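Local coordinates for SIR4-interacting protein SIF2 (Saccharomyces cerevisiae, PDB 1R5M) that acts in transcriptional corepression as a WD-repeat subunit of the Set3 complex and antagonises telomeric silencing in yeast, at residues A[39-44]-A[417-422]; A[49-54]-A[399-404]; A[56-61]-A[405-410]; A[71-76]-A[86-91]. One frame throughout, in Å; residues are numbered along the deposited sequence.

Contact 1: residues A[39-44]-A[417-422]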
loop_
_atom_site.group_PDB
_atom_site.type_symbol
_atom_site.label_atom_id
_atom_site.label_comp_id
_atom_site.label_asym_id
_atom_site.label_seq_id
_atom_site.Cartn_x
_atom_site.Cartn_y
_atom_site.Cartn_z
ATOM N N LEU A 39 12.048 11.681 15.624
ATOM C CA LEU A 39 11.800 10.270 15.886
ATOM C C LEU A 39 13.041 9.436 16.151
ATOM O O LEU A 39 14.098 9.658 15.554
ATOM C CB LEU A 39 11.016 9.677 14.714
ATOM C CG LEU A 39 9.720 10.417 14.363
ATOM C CD1 LEU A 39 9.130 9.801 13.102
ATOM C CD2 LEU A 39 8.721 10.342 15.523
ATOM N N LYS A 40 12.897 8.464 17.044
ATOM C CA LYS A 40 13.999 7.582 17.399
ATOM C C LYS A 40 13.735 6.151 16.955
ATOM O O LYS A 40 12.589 5.702 16.908
ATOM C CB LYS A 40 14.212 7.577 18.914
ATOM C CG LYS A 40 13.105 6.860 19.679
ATOM C CD LYS A 40 13.327 6.917 21.179
ATOM C CE LYS A 40 12.230 6.164 21.910
ATOM N NZ LYS A 40 12.253 6.421 23.375
ATOM N N GLU A 41 14.805 5.437 16.635
ATOM C CA GLU A 41 14.678 4.038 16.260
ATOM C C GLU A 41 14.551 3.244 17.559
ATOM O O GLU A 41 15.241 3.536 18.538
ATOM C CB GLU A 41 15.919 3.572 15.499
ATOM C CG GLU A 41 16.034 2.057 15.396
ATOM C CD GLU A 41 17.259 1.610 14.630
ATOM O OE1 GLU A 41 17.244 1.686 13.383
ATOM O OE2 GLU A 41 18.242 1.186 15.278
ATOM N N ILE A 42 13.659 2.257 17.585
ATOM C CA ILE A 42 13.516 1.435 18.780
ATOM C C ILE A 42 13.952 -0.001 18.512
ATOM O O ILE A 42 14.308 -0.727 19.438
ATOM C CB ILE A 42 12.069 1.440 19.339
ATOM C CG1 ILE A 42 11.066 1.061 18.249
ATOM C CG2 ILE A 42 11.751 2.806 19.925
ATOM C CD1 ILE A 42 9.657 0.842 18.778
ATOM N N VAL A 43 13.926 -0.409 17.246
ATOM C CA VAL A 43 14.357 -1.756 16.875
ATOM C C VAL A 43 15.100 -1.742 15.546
ATOM O O VAL A 43 14.653 -1.133 14.574
ATOM C CB VAL A 43 13.165 -2.744 16.753
ATOM C CG1 VAL A 43 13.670 -4.108 16.289
ATOM C CG2 VAL A 43 12.458 -2.886 18.094
ATOM N N LYS A 44 16.256 -2.395 15.519
ATOM C CA LYS A 44 17.045 -2.491 14.304
ATOM C C LYS A 44 16.710 -3.828 13.653
ATOM O O LYS A 44 16.772 -4.873 14.301
ATOM C CB LYS A 44 18.539 -2.430 14.626
ATOM C CG LYS A 44 19.434 -2.827 13.461
ATOM C CD LYS A 44 20.910 -2.708 13.817
ATOM C CE LYS A 44 21.338 -1.254 13.905
ATOM N NZ LYS A 44 21.112 -0.536 12.613
ATOM N N GLU A 417 20.065 -1.897 6.795
ATOM C CA GLU A 417 19.126 -2.497 7.726
ATOM C C GLU A 417 17.833 -1.711 7.864
ATOM O O GLU A 417 17.825 -0.483 7.773
ATOM C CB GLU A 417 19.790 -2.643 9.094
ATOM C CG GLU A 417 20.985 -3.583 9.077
ATOM C CD GLU A 417 21.732 -3.601 10.389
ATOM O OE1 GLU A 417 22.144 -2.516 10.849
ATOM O OE2 GLU A 417 21.913 -4.701 10.958
ATOM N N GLY A 418 16.740 -2.438 8.071
ATOM C CA GLY A 418 15.453 -1.798 8.259
ATOM C C GLY A 418 15.430 -1.177 9.641
ATOM O O GLY A 418 16.302 -1.446 10.471
ATOM N N SER A 419 14.423 -0.360 9.906
ATOM C CA SER A 419 14.327 0.306 11.195
ATOM C C SER A 419 12.891 0.475 11.663
ATOM O O SER A 419 12.021 0.856 10.882
ATOM C CB SER A 419 14.997 1.684 11.097
ATOM O OG SER A 419 14.880 2.414 12.304
ATOM N N VAL A 420 12.638 0.171 12.931
ATOM C CA VAL A 420 11.312 0.378 13.495
ATOM C C VAL A 420 11.473 1.615 14.367
ATOM O O VAL A 420 12.344 1.659 15.238
ATOM C CB VAL A 420 10.846 -0.808 14.366
ATOM C CG1 VAL A 420 9.497 -0.487 14.997
ATOM C CG2 VAL A 420 10.734 -2.065 13.508
ATOM N N VAL A 421 10.649 2.623 14.117
ATOM C CA VAL A 421 10.720 3.866 14.871
ATOM C C VAL A 421 9.470 4.082 15.704
ATOM O O VAL A 421 8.375 3.670 15.321
ATOM C CB VAL A 421 10.905 5.075 13.928
ATOM C CG1 VAL A 421 12.160 4.883 13.085
ATOM C CG2 VAL A 421 9.688 5.237 13.036
ATOM N N ALA A 422 9.634 4.726 16.853
ATOM C CA ALA A 422 8.505 4.996 17.730
ATOM C C ALA A 422 7.871 6.329 17.362
ATOM O O ALA A 422 8.572 7.305 17.104
ATOM C CB ALA A 422 8.968 5.028 19.182
HETATM O O HOH W 1 10.339 8.694 18.618
HETATM O O HOH W 2 18.361 0.056 11.654
#
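L39 reaches the far end of strand 419-422 through a methyl, its CD2 lying 3.4 Å from A422 O. Next along, K40 O accepts from A422 N, and a water spans the same pair of residues by accepting from K40 N and donating to A422 O. E41 has an extended chain whose OE1 takes the S419 OG proton at 2.7 Å on the lone pair away from its other oxygen. A second water donates to both E41 OE1 and G418 O. At I42 the regular pairing breaks: V420 O accepts from I42 N (2.8 Å) and also, at 3.3 Å, from V43 N. The first donor lies nearly along the C=O axis, the second is tilted off the carbonyl plane, and the register slips by one residue, which defines a classic beta bulge. I42 CG1 sits in the crowded position between backbone N and carbonyl carbon (chi1 53°), where it meets V420 CG1, while I42 CG2 rests 3.6 Å from A422 CB. V43 packs CB to CB on V420 (3.9 Å), and its carbonyl O accepts from V420 N. K44 bends at chi3 and chi4, and its NZ forms a salt bridge of 2.8 Å with E417 OE1, approaching 44° above the carboxylate plane; NZ also donates to the second water. Strand 37-44 thereby adds the N-terminal chain to the C-terminal strands 397-402, 408-413 and 419-422, the ring closure familiar in WD40 propellers. V43 and V420 lean on I75 of strand 69-77, I42 on W86 of strand 86-95, and V421 on Y388 of strand 380-388.

Contact 2: residues A[49-54]-A[399-404]. With SO4 (sulfate ion), chain C.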
loop_
_atom_site.group_PDB
_atom_site.type_symbol
_atom_site.label_atom_id
_atom_site.label_comp_id
_atom_site.label_asym_id
_atom_site.label_seq_id
_atom_site.Cartn_x
_atom_site.Cartn_y
_atom_site.Cartn_z
ATOM N N VAL A 49 12.739 -5.583 2.368
ATOM C CA VAL A 49 12.291 -5.026 1.100
ATOM C C VAL A 49 11.042 -4.181 1.326
ATOM O O VAL A 49 10.921 -3.074 0.798
ATOM C CB VAL A 49 11.990 -6.154 0.096
ATOM C CG1 VAL A 49 11.453 -5.572 -1.195
ATOM C CG2 VAL A 49 13.263 -6.952 -0.174
ATOM N N SER A 50 10.115 -4.721 2.110
ATOM C CA SER A 50 8.875 -4.032 2.451
ATOM C C SER A 50 8.329 -4.715 3.695
ATOM O O SER A 50 8.829 -5.762 4.105
ATOM C CB SER A 50 7.857 -4.139 1.312
ATOM O OG SER A 50 7.374 -5.466 1.185
ATOM N N SER A 51 7.309 -4.125 4.305
ATOM C CA SER A 51 6.732 -4.722 5.496
ATOM C C SER A 51 5.293 -4.274 5.666
ATOM O O SER A 51 4.848 -3.317 5.035
ATOM C CB SER A 51 7.551 -4.347 6.741
ATOM O OG SER A 51 7.438 -2.967 7.049
ATOM N N THR A 52 4.562 -4.996 6.504
ATOM C CA THR A 52 3.178 -4.666 6.778
ATOM C C THR A 52 2.813 -5.224 8.153
ATOM O O THR A 52 3.054 -6.395 8.451
ATOM C CB THR A 52 2.238 -5.219 5.672
ATOM O OG1 THR A 52 0.880 -4.894 5.991
ATOM C CG2 THR A 52 2.394 -6.726 5.519
ATOM N N TRP A 53 2.262 -4.362 9.000
ATOM C CA TRP A 53 1.879 -4.759 10.349
ATOM C C TRP A 53 0.530 -5.456 10.372
ATOM O O TRP A 53 -0.323 -5.220 9.518
ATOM C CB TRP A 53 1.818 -3.536 11.267
ATOM C CG TRP A 53 3.131 -2.855 11.475
ATOM C CD1 TRP A 53 3.740 -1.969 10.634
ATOM C CD2 TRP A 53 3.991 -2.986 12.615
ATOM N NE1 TRP A 53 4.927 -1.536 11.181
ATOM C CE2 TRP A 53 5.104 -2.145 12.396
ATOM C CE3 TRP A 53 3.927 -3.734 13.799
ATOM C CZ2 TRP A 53 6.149 -2.028 13.322
ATOM C CZ3 TRP A 53 4.969 -3.617 14.721
ATOM C CH2 TRP A 53 6.063 -2.769 14.473
ATOM N N ASN A 54 0.340 -6.319 11.363
ATOM C CA ASN A 54 -0.918 -7.030 11.500
ATOM C C ASN A 54 -2.016 -5.995 11.752
ATOM O O ASN A 54 -1.851 -5.088 12.567
ATOM C CB ASN A 54 -0.824 -8.011 12.661
ATOM C CG ASN A 54 -2.011 -8.943 12.719
ATOM O OD1 ASN A 54 -3.100 -8.556 13.141
ATOM N ND2 ASN A 54 -1.811 -10.178 12.275
ATOM N N ASP A 399 9.885 1.725 1.287
ATOM C CA ASP A 399 8.585 1.420 1.859
ATOM C C ASP A 399 8.522 1.761 3.337
ATOM O O ASP A 399 9.547 1.838 4.017
ATOM C CB ASP A 399 8.298 -0.078 1.663
ATOM C CG ASP A 399 6.982 -0.516 2.281
ATOM O OD1 ASP A 399 6.997 -1.267 3.283
ATOM O OD2 ASP A 399 5.926 -0.105 1.761
ATOM N N LEU A 400 7.310 1.991 3.823
ATOM C CA LEU A 400 7.097 2.261 5.233
ATOM C C LEU A 400 5.718 1.725 5.584
ATOM O O LEU A 400 4.854 1.596 4.712
ATOM C CB LEU A 400 7.217 3.761 5.543
ATOM C CG LEU A 400 6.234 4.801 5.018
ATOM C CD1 LEU A 400 6.704 6.189 5.468
ATOM C CD2 LEU A 400 6.160 4.743 3.500
ATOM N N SER A 401 5.520 1.375 6.847
ATOM C CA SER A 401 4.234 0.844 7.278
ATOM C C SER A 401 3.951 1.183 8.732
ATOM O O SER A 401 4.859 1.187 9.566
ATOM C CB SER A 401 4.212 -0.674 7.093
ATOM O OG SER A 401 5.204 -1.291 7.894
ATOM N N TRP A 402 2.683 1.467 9.019
ATOM C CA TRP A 402 2.222 1.802 10.367
ATOM C C TRP A 402 1.685 0.584 11.104
ATOM O O TRP A 402 1.007 -0.255 10.501
ATOM C CB TRP A 402 1.036 2.764 10.328
ATOM C CG TRP A 402 1.272 4.163 9.894
ATOM C CD1 TRP A 402 1.141 4.668 8.630
ATOM C CD2 TRP A 402 1.533 5.277 10.747
ATOM N NE1 TRP A 402 1.292 6.036 8.651
ATOM C CE2 TRP A 402 1.535 6.433 9.940
ATOM C CE3 TRP A 402 1.762 5.409 12.124
ATOM C CZ2 TRP A 402 1.752 7.709 10.463
ATOM C CZ3 TRP A 402 1.978 6.680 12.646
ATOM C CH2 TRP A 402 1.971 7.812 11.816
ATOM N N ASN A 403 1.940 0.492 12.406
ATOM C CA ASN A 403 1.346 -0.608 13.153
ATOM C C ASN A 403 -0.088 -0.125 13.409
ATOM O O ASN A 403 -0.386 1.062 13.229
ATOM C CB ASN A 403 2.138 -0.930 14.438
ATOM C CG ASN A 403 1.901 0.047 15.575
ATOM O OD1 ASN A 403 1.660 1.235 15.374
ATOM N ND2 ASN A 403 2.010 -0.464 16.799
ATOM N N CYS A 404 -0.986 -1.022 13.792
ATOM C CA CYS A 404 -2.379 -0.624 13.957
ATOM C C CYS A 404 -2.676 0.410 15.036
ATOM O O CYS A 404 -3.677 1.123 14.948
ATOM C CB CYS A 404 -3.269 -1.864 14.149
ATOM S SG CYS A 404 -2.962 -2.855 15.626
HETATM S S SO4 C . 0.525 -1.394 4.581
HETATM O O1 SO4 C . -0.667 -0.651 4.125
HETATM O O2 SO4 C . 0.990 -2.297 3.513
HETATM O O3 SO4 C . 1.600 -0.433 4.912
HETATM O O4 SO4 C . 0.179 -2.197 5.766
HETATM O O HOH W 3 8.467 -1.128 5.545
HETATM O O HOH W 4 3.870 -1.255 3.331
HETATM O O HOH W 5 0.917 -1.817 8.310
HETATM O O HOH W 6 -0.026 -3.733 13.942
#
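S51 and S401 join two nearly parallel strands (8° between the axes) hydroxyl to hydroxyl, without direct backbone pairing. S401 OG donates to S51 OG over 2.9 Å, and S51 OG in turn donates to a water, which donates to D399 OD1. The same D399 OD1 accepts from S51 N at 3.1 Å, on its anti side but 33° out of the carboxylate plane. CG of D399 stands anti to the backbone N (chi1 178°), across from S50, and OD2 is held by a salt bridge to R337. Farther along, the W53 indole receives N403 CB over one face, 3.6 Å from the centroid of the six-membered ring, a CH-pi contact offset toward the rim. W53 NE1 makes a weak, bent bond to S401 O (3.2 Å). A water in the indole plane accepts from W53 N and donates to W402 O and to a sulfate oxygen, O4, which T52 OG1 also reaches at 2.8 Å. The sulfate is probably from the crystallisation liquor. Another water links N54 O to C404 N. With no backbone bonds between them, these innermost strands of the first and last propeller blades depend for their alignment on serine hydroxyls, the R337-anchored D399 and waters, while W53 adds the apolar share.

Contact 3: residues A[56-61]-A[405-410]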
loop_
_atom_site.group_PDB
_atom_site.type_symbol
_atom_site.label_atom_id
_atom_site.label_comp_id
_atom_site.label_asym_id
_atom_site.label_seq_id
_atom_site.Cartn_x
_atom_site.Cartn_y
_atom_site.Cartn_z
ATOM N N LEU A 56 -4.739 -6.174 13.406
ATOM C CA LEU A 56 -5.380 -6.221 14.717
ATOM C C LEU A 56 -4.445 -6.374 15.911
ATOM O O LEU A 56 -4.865 -6.179 17.052
ATOM C CB LEU A 56 -6.432 -7.334 14.734
ATOM C CG LEU A 56 -7.601 -7.099 13.771
ATOM C CD1 LEU A 56 -8.553 -8.279 13.819
ATOM C CD2 LEU A 56 -8.324 -5.811 14.148
ATOM N N ASP A 57 -3.185 -6.715 15.660
ATOM C CA ASP A 57 -2.212 -6.880 16.738
ATOM C C ASP A 57 -1.096 -5.858 16.540
ATOM O O ASP A 57 -0.269 -5.996 15.639
ATOM C CB ASP A 57 -1.627 -8.293 16.714
ATOM C CG ASP A 57 -0.841 -8.618 17.968
ATOM O OD1 ASP A 57 -0.136 -7.722 18.483
ATOM O OD2 ASP A 57 -0.920 -9.773 18.437
ATOM N N GLU A 58 -1.066 -4.843 17.397
ATOM C CA GLU A 58 -0.072 -3.780 17.285
ATOM C C GLU A 58 1.381 -4.216 17.429
ATOM O O GLU A 58 2.288 -3.457 17.088
ATOM C CB GLU A 58 -0.365 -2.677 18.306
ATOM C CG GLU A 58 0.081 -2.986 19.728
ATOM C CD GLU A 58 -0.035 -1.773 20.634
ATOM O OE1 GLU A 58 -1.149 -1.498 21.128
ATOM O OE2 GLU A 58 0.987 -1.083 20.834
ATOM N N SER A 59 1.612 -5.433 17.917
ATOM C CA SER A 59 2.976 -5.915 18.128
ATOM C C SER A 59 3.532 -6.823 17.038
ATOM O O SER A 59 4.715 -7.162 17.064
ATOM C CB SER A 59 3.062 -6.665 19.462
ATOM O OG SER A 59 2.468 -7.951 19.358
ATOM N N ILE A 60 2.697 -7.213 16.081
ATOM C CA ILE A 60 3.140 -8.122 15.030
ATOM C C ILE A 60 3.433 -7.468 13.686
ATOM O O ILE A 60 2.594 -6.773 13.113
ATOM C CB ILE A 60 2.112 -9.255 14.828
ATOM C CG1 ILE A 60 1.945 -10.033 16.138
ATOM C CG2 ILE A 60 2.563 -10.185 13.707
ATOM C CD1 ILE A 60 0.936 -11.161 16.068
ATOM N N LEU A 61 4.641 -7.718 13.193
ATOM C CA LEU A 61 5.114 -7.178 11.926
ATOM C C LEU A 61 5.516 -8.297 10.969
ATOM O O LEU A 61 6.131 -9.285 11.373
ATOM C CB LEU A 61 6.333 -6.273 12.172
ATOM C CG LEU A 61 7.084 -5.708 10.961
ATOM C CD1 LEU A 61 6.179 -4.757 10.197
ATOM C CD2 LEU A 61 8.345 -4.977 11.424
ATOM N N ALA A 405 -1.807 0.508 16.035
ATOM C CA ALA A 405 -1.999 1.464 17.122
ATOM C C ALA A 405 -1.469 2.850 16.764
ATOM O O ALA A 405 -1.756 3.834 17.450
ATOM C CB ALA A 405 -1.314 0.953 18.384
ATOM N N GLY A 406 -0.690 2.921 15.690
ATOM C CA GLY A 406 -0.134 4.193 15.265
ATOM C C GLY A 406 1.039 4.693 16.089
ATOM O O GLY A 406 1.364 5.880 16.032
ATOM N N ASN A 407 1.683 3.812 16.850
ATOM C CA ASN A 407 2.824 4.234 17.661
ATOM C C ASN A 407 4.157 3.693 17.152
ATOM O O ASN A 407 5.196 3.895 17.782
ATOM C CB ASN A 407 2.632 3.840 19.135
ATOM C CG ASN A 407 2.323 2.365 19.323
ATOM O OD1 ASN A 407 2.878 1.506 18.642
ATOM N ND2 ASN A 407 1.442 2.067 20.270
ATOM N N LYS A 408 4.126 3.010 16.011
ATOM C CA LYS A 408 5.338 2.461 15.413
ATOM C C LYS A 408 5.246 2.459 13.894
ATOM O O LYS A 408 4.173 2.247 13.325
ATOM C CB LYS A 408 5.580 1.020 15.878
ATOM C CG LYS A 408 5.825 0.864 17.371
ATOM C CD LYS A 408 6.038 -0.595 17.734
ATOM C CE LYS A 408 6.246 -0.761 19.230
ATOM N NZ LYS A 408 5.094 -0.219 20.005
ATOM N N ILE A 409 6.377 2.713 13.249
ATOM C CA ILE A 409 6.465 2.686 11.794
ATOM C C ILE A 409 7.692 1.864 11.430
ATOM O O ILE A 409 8.754 2.017 12.037
ATOM C CB ILE A 409 6.611 4.104 11.176
ATOM C CG1 ILE A 409 5.286 4.859 11.301
ATOM C CG2 ILE A 409 7.015 4.007 9.702
ATOM C CD1 ILE A 409 5.312 6.272 10.730
ATOM N N SER A 410 7.527 0.969 10.463
ATOM C CA SER A 410 8.621 0.135 9.989
ATOM C C SER A 410 9.121 0.778 8.706
ATOM O O SER A 410 8.350 1.001 7.773
ATOM C CB SER A 410 8.128 -1.286 9.710
ATOM O OG SER A 410 9.174 -2.090 9.197
#
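N407, which meets E58 across the contact, has its OD1 gripped by two donors: K408 NZ at 3.1 Å, coming from above the carbonyl plane, and the amide ND2 of N403. With OD1 so engaged, the other end of the amide turns to E58, and N407 ND2 donates to E58 OE2 over 3.2 Å. The bond is nearly straight (172° at the hydrogen) and lies in the amide plane, yet it meets OE2 from 41° above the carboxylate plane. K408 NZ stands 4.3 Å from E58 OE2, beyond a salt bridge, though its charge probably still favours the carboxylate there. The E58 chain, extended beyond CG, carries the carboxylate to A405 as well, where E58 OE1 rests 3.7 Å from A405 CB. E58 itself belongs to a type I turn from D57 to I60, braced by an Asx turn in which D57 OD1 accepts from S59 N; S59 OG donates to that oxygen from the same face. Deeper in, L61 CD2 touches S410 OG (3.7 Å), whose hydrogen-bond partner is S51 OG. The contact thus joins the turns leading into strands 60-65 and 408-413, the second strands of adjacent propeller blades, with W53 of strand 50-53 packing against L61, K408 and S410.

Contact 4: residues A[71-76]-A[86-91]. With SO4 (sulfate ion), chain B.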
loop_
_atom_site.group_PDB
_atom_site.type_symbol
_atom_site.label_atom_id
_atom_site.label_comp_id
_atom_site.label_asym_id
_atom_site.label_seq_id
_atom_site.Cartn_x
_atom_site.Cartn_y
_atom_site.Cartn_z
ATOM N N ARG A 71 9.496 -12.869 7.075
ATOM C CA ARG A 71 9.451 -13.276 8.467
ATOM C C ARG A 71 8.333 -12.578 9.217
ATOM O O ARG A 71 7.926 -11.468 8.868
ATOM C CB ARG A 71 10.791 -12.983 9.158
ATOM C CG ARG A 71 11.888 -14.002 8.856
ATOM C CD ARG A 71 13.165 -13.698 9.632
ATOM N NE ARG A 71 14.063 -14.852 9.691
ATOM C CZ ARG A 71 14.848 -15.256 8.695
ATOM N NH1 ARG A 71 14.866 -14.602 7.542
ATOM N NH2 ARG A 71 15.609 -16.331 8.847
ATOM N N LEU A 72 7.815 -13.260 10.230
ATOM C CA LEU A 72 6.788 -12.696 11.084
ATOM C C LEU A 72 7.541 -12.436 12.381
ATOM O O LEU A 72 8.273 -13.300 12.861
ATOM C CB LEU A 72 5.647 -13.694 11.310
ATOM C CG LEU A 72 4.849 -14.078 10.059
ATOM C CD1 LEU A 72 3.704 -15.001 10.454
ATOM C CD2 LEU A 72 4.305 -12.821 9.384
ATOM N N ALA A 73 7.389 -11.237 12.929
ATOM C CA ALA A 73 8.085 -10.893 14.157
ATOM C C ALA A 73 7.189 -10.149 15.121
ATOM O O ALA A 73 6.206 -9.519 14.731
ATOM C CB ALA A 73 9.312 -10.049 13.841
ATOM N N ARG A 74 7.540 -10.234 16.396
ATOM C CA ARG A 74 6.794 -9.553 17.429
ATOM C C ARG A 74 7.731 -8.551 18.087
ATOM O O ARG A 74 8.898 -8.852 18.348
ATOM C CB ARG A 74 6.277 -10.564 18.450
ATOM C CG ARG A 74 5.426 -9.979 19.558
ATOM C CD ARG A 74 4.476 -11.043 20.077
ATOM N NE ARG A 74 5.151 -12.326 20.229
ATOM C CZ ARG A 74 4.550 -13.505 20.107
ATOM N NH1 ARG A 74 3.254 -13.566 19.829
ATOM N NH2 ARG A 74 5.245 -14.624 20.257
ATOM N N ILE A 75 7.223 -7.349 18.318
ATOM C CA ILE A 75 8.004 -6.302 18.960
ATOM C C ILE A 75 7.270 -5.865 20.218
ATOM O O ILE A 75 6.180 -5.296 20.145
ATOM C CB ILE A 75 8.186 -5.085 18.029
ATOM C CG1 ILE A 75 9.053 -5.481 16.830
ATOM C CG2 ILE A 75 8.818 -3.928 18.799
ATOM C CD1 ILE A 75 9.229 -4.382 15.808
ATOM N N VAL A 76 7.867 -6.141 21.373
ATOM C CA VAL A 76 7.260 -5.777 22.646
ATOM C C VAL A 76 8.273 -5.090 23.550
ATOM O O VAL A 76 9.466 -5.384 23.495
ATOM C CB VAL A 76 6.706 -7.020 23.380
ATOM C CG1 VAL A 76 5.599 -7.664 22.554
ATOM C CG2 VAL A 76 7.825 -8.015 23.634
ATOM N N TRP A 86 13.124 -2.425 24.031
ATOM C CA TRP A 86 12.305 -3.087 23.024
ATOM C C TRP A 86 12.910 -4.416 22.610
ATOM O O TRP A 86 14.102 -4.505 22.312
ATOM C CB TRP A 86 12.135 -2.184 21.807
ATOM C CG TRP A 86 11.538 -0.875 22.171
ATOM C CD1 TRP A 86 12.204 0.255 22.552
ATOM C CD2 TRP A 86 10.145 -0.573 22.267
ATOM N NE1 TRP A 86 11.310 1.242 22.880
ATOM C CE2 TRP A 86 10.037 0.762 22.713
ATOM C CE3 TRP A 86 8.973 -1.301 22.018
ATOM C CZ2 TRP A 86 8.804 1.385 22.919
ATOM C CZ3 TRP A 86 7.747 -0.681 22.223
ATOM C CH2 TRP A 86 7.673 0.650 22.669
ATOM N N LYS A 87 12.075 -5.450 22.595
ATOM C CA LYS A 87 12.514 -6.792 22.245
ATOM C C LYS A 87 11.911 -7.282 20.933
ATOM O O LYS A 87 10.699 -7.224 20.732
ATOM C CB LYS A 87 12.143 -7.756 23.375
ATOM C CG LYS A 87 12.559 -9.199 23.151
ATOM C CD LYS A 87 12.042 -10.082 24.279
ATOM C CE LYS A 87 12.389 -11.543 24.050
ATOM N NZ LYS A 87 11.784 -12.417 25.094
ATOM N N LEU A 88 12.777 -7.759 20.044
ATOM C CA LEU A 88 12.366 -8.288 18.750
ATOM C C LEU A 88 12.466 -9.810 18.788
ATOM O O LEU A 88 13.538 -10.360 19.045
ATOM C CB LEU A 88 13.282 -7.753 17.647
ATOM C CG LEU A 88 13.125 -8.379 16.258
ATOM C CD1 LEU A 88 11.789 -7.979 15.658
ATOM C CD2 LEU A 88 14.268 -7.921 15.363
ATOM N N THR A 89 11.348 -10.484 18.540
ATOM C CA THR A 89 11.323 -11.940 18.538
ATOM C C THR A 89 10.721 -12.443 17.232
ATOM O O THR A 89 9.642 -12.008 16.835
ATOM C CB THR A 89 10.484 -12.488 19.711
ATOM O OG1 THR A 89 11.052 -12.047 20.951
ATOM C CG2 THR A 89 10.461 -14.010 19.684
ATOM N N ILE A 90 11.422 -13.353 16.562
ATOM C CA ILE A 90 10.932 -13.907 15.303
ATOM C C ILE A 90 9.904 -14.998 15.583
ATOM O O ILE A 90 10.190 -15.975 16.278
ATOM C CB ILE A 90 12.081 -14.503 14.460
ATOM C CG1 ILE A 90 13.150 -13.438 14.208
ATOM C CG2 ILE A 90 11.538 -15.028 13.135
ATOM C CD1 ILE A 90 12.643 -12.202 13.485
ATOM N N ILE A 91 8.705 -14.814 15.040
ATOM C CA ILE A 91 7.608 -15.759 15.219
ATOM C C ILE A 91 7.710 -16.924 14.243
ATOM O O ILE A 91 7.439 -18.074 14.601
ATOM C CB ILE A 91 6.243 -15.057 15.013
ATOM C CG1 ILE A 91 6.031 -14.007 16.107
ATOM C CG2 ILE A 91 5.115 -16.080 15.025
ATOM C CD1 ILE A 91 4.802 -13.141 15.905
HETATM S S SO4 B . 17.882 -16.507 5.718
HETATM O O1 SO4 B . 17.597 -16.860 4.314
HETATM O O2 SO4 B . 19.342 -16.501 5.934
HETATM O O3 SO4 B . 17.331 -15.172 6.013
HETATM O O4 SO4 B . 17.260 -17.495 6.619
#
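A73, I75 and L88 form the tight part of this hairpin, on the face that turns to strand 37-44. L88 CD1 is the meeting point: it lies 3.7 Å from A73 CB and 3.9 Å from I75 CG1. CG of L88 stands anti to the backbone N (chi1 171°), and the bend at chi2 (69°) carries CD1 to that place. At one end I75 CG2 approaches W86 CE3 obliquely; at the other I90 CD1 flanks A73 CB at 4.0 Å. V43 covers I75, W86 and L88 from outside the hairpin.

On the opposite face R74, V76, K87 and T89 are mostly exposed and touch one another sparsely. V76 CG2 comes no closer than 4.3 Å to K87 CB, and the extended K87 chain leads off the sheet. The better-packed spot on this side is I91, whose CD1 sits over the centre of the R74 guanidinium, 4.2 Å above its plane, after the R74 chain has bent at chi3. R71, near the start of strand 69-77, presents the edge of its guanidinium to a sulfate, with NH1 to O3 and NH2 to O4 both 3.0 Å; NH1 also forms a salt bridge with E65.

Both faces share one ladder, in which R74 with T89 and V76 with K87 are hydrogen-bonded pairs, and I91 N donates to L72 O at 2.7 Å. The regular register and the 146° between strand directions describe a twisted antiparallel hairpin, here the third and outermost strands of a four-stranded WD40 propeller blade.

Overall arrangement
All four contacts lie where the first and last blades of the propeller meet. Contacts 1 and 4 are true strand ladders, each at the outer edge of its own blade; contact 1 is broken by a bulge, contact 4 regular. Contacts 2 and 3 instead bridge the two blades through side chains and, in contact 2, waters. Contact 2, about 9 Å from the chain centre, is the innermost and has no exposed touching residue; contact 4, at about 22 Å, is the outermost, with apolar side chains on its covered face. Contact 3 lies between, with a charged surface turn above a buried L61-S410 pair. W53 and I75 pack together, tying contacts 2 and 4, while K408 of contact 3 touches both I42 and W86.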